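Local coordinates for hypothetical conserved protein (Geobacillus kaustophilus, PDB 2PCS) that is of unknown function but belongs to the CoxG family of the Bet v 1-like clan and probably binds a small ligand, at residues I95-T98 against C104-L107. Residues are numbered along the deposited sequence; the frame is centred on the assembly and turned at random.
Sequences IDLT and CTQL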
loop_
_atom_site.group_PDB
_atom_site.type_symbol
_atom_site.label_atom_id
_atom_site.label_comp_id
_atom_site.label_asym_id
_atom_site.label_seq_id
_atom_site.Cartn_x
_atom_site.Cartn_y
_atom_site.Cartn_z
ATOM N N ILE A 95 3.406 -3.010 -8.705
ATOM C CA ILE A 95 2.121 -3.646 -8.769
ATOM C C ILE A 95 1.742 -4.008 -10.239
ATOM O O ILE A 95 1.820 -3.169 -11.146
ATOM C CB ILE A 95 1.046 -2.729 -8.189
ATOM C CG1 ILE A 95 1.224 -2.521 -6.670
ATOM C CG2 ILE A 95 -0.326 -3.240 -8.449
ATOM C CD1 ILE A 95 2.175 -1.452 -6.354
ATOM N N ASP A 96 1.262 -5.239 -10.430
ATOM C CA ASP A 96 0.794 -5.703 -11.732
ATOM C C ASP A 96 -0.611 -6.271 -11.577
ATOM O O ASP A 96 -0.903 -7.001 -10.599
ATOM C CB ASP A 96 1.759 -6.738 -12.287
ATOM C CG ASP A 96 3.094 -6.114 -12.717
ATOM O OD1 ASP A 96 3.097 -5.304 -13.662
ATOM O OD2 ASP A 96 4.166 -6.428 -12.116
ATOM N N LEU A 97 -1.501 -5.868 -12.485
ATOM C CA LEU A 97 -2.826 -6.449 -12.521
ATOM C C LEU A 97 -2.900 -7.467 -13.692
ATOM O O LEU A 97 -2.429 -7.182 -14.835
ATOM C CB LEU A 97 -3.905 -5.369 -12.604
ATOM C CG LEU A 97 -4.022 -4.308 -11.502
ATOM C CD1 LEU A 97 -5.194 -3.372 -11.760
ATOM C CD2 LEU A 97 -4.239 -4.997 -10.192
ATOM N N THR A 98 -3.425 -8.647 -13.374
ATOM C CA THR A 98 -3.583 -9.735 -14.337
ATOM C C THR A 98 -4.992 -10.269 -14.344
ATOM O O THR A 98 -5.476 -10.705 -13.313
ATOM C CB THR A 98 -2.657 -10.863 -14.003
ATOM O OG1 THR A 98 -1.338 -10.406 -14.252
ATOM C CG2 THR A 98 -2.870 -12.023 -14.890
ATOM N N CYS A 104 -12.540 -11.617 -12.848
ATOM C CA CYS A 104 -11.603 -11.776 -11.727
ATOM C C CYS A 104 -10.177 -11.324 -12.065
ATOM O O CYS A 104 -9.635 -11.635 -13.139
ATOM C CB CYS A 104 -11.595 -13.246 -11.288
ATOM S SG CYS A 104 -10.646 -13.685 -9.766
ATOM N N THR A 105 -9.567 -10.599 -11.131
ATOM C CA THR A 105 -8.247 -10.012 -11.345
ATOM C C THR A 105 -7.259 -10.509 -10.318
ATOM O O THR A 105 -7.537 -10.562 -9.142
ATOM C CB THR A 105 -8.360 -8.484 -11.301
ATOM O OG1 THR A 105 -8.887 -8.054 -12.541
ATOM C CG2 THR A 105 -7.017 -7.748 -11.075
ATOM N N GLN A 106 -6.082 -10.850 -10.764
ATOM C CA GLN A 106 -5.038 -11.109 -9.832
ATOM C C GLN A 106 -4.091 -9.886 -9.746
ATOM O O GLN A 106 -3.446 -9.495 -10.731
ATOM C CB GLN A 106 -4.291 -12.344 -10.278
ATOM C CG GLN A 106 -3.299 -12.809 -9.338
ATOM C CD GLN A 106 -2.182 -13.550 -10.040
ATOM O OE1 GLN A 106 -1.590 -13.060 -11.021
ATOM N NE2 GLN A 106 -1.859 -14.736 -9.524
ATOM N N LEU A 107 -3.998 -9.332 -8.543
ATOM C CA LEU A 107 -3.000 -8.336 -8.224
ATOM C C LEU A 107 -1.730 -9.001 -7.645
ATOM O O LEU A 107 -1.799 -9.718 -6.669
ATOM C CB LEU A 107 -3.592 -7.315 -7.244
ATOM C CG LEU A 107 -2.774 -6.052 -6.996
ATOM C CD1 LEU A 107 -3.679 -4.951 -6.588
ATOM C CD2 LEU A 107 -1.664 -6.304 -5.986
HETATM O O HOH W 1 -0.762 -10.010 -11.613
#
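L97 and L107 meet on the helix-covered face of a beta hairpin, where strand 87-99 turns back into strand 104-116 within the antiparallel sheet of a Bet v 1-like fold. The two leucines form a non-hydrogen-bonded pair and their side chains cross at a slant. With CG beside its own backbone N (chi1 -59°), L97 swings its CD2 branch toward the partner strand, and CD2 lies 3.6 Å from CD1 of L107. The same CD2 of L97 also comes 4.0 Å from CG2 of T105. L107 touches both L97 and I95; CG2 of I95 comes to 4.0 Å from L107 CG. Helix 15-22 covers this face: V15 touches L97 and T105, V18 touches L97 and L22 touches L107. I95 also lies close to a bound unidentified ligand, so this apolar row runs up to the ligand site.

On the other face, T98 and Q106 make the next pair, a hydrogen-bonded one, with side chains side by side and pointing the same way; T98 CB is 3.9 Å from OE1 of Q106. Two backbone bonds close its ring: Q106 N to T98 O, 2.6 Å, lies in the carbonyl plane, while T98 N to Q106 O is more bent at the hydrogen (151°) and comes in tilted from the carbonyl plane of Q106. Farther along this face D96 turns its carboxylate away from strand 104-116, and its OD1 is hydrogen-bonded to H75 on the neighbouring strand. The OG1 of T98 stands beside its own backbone N and reaches a water at 2.7 Å; the same water, which has more acceptors within reach than protons to give, can donate to Q106 O at 2.9 Å.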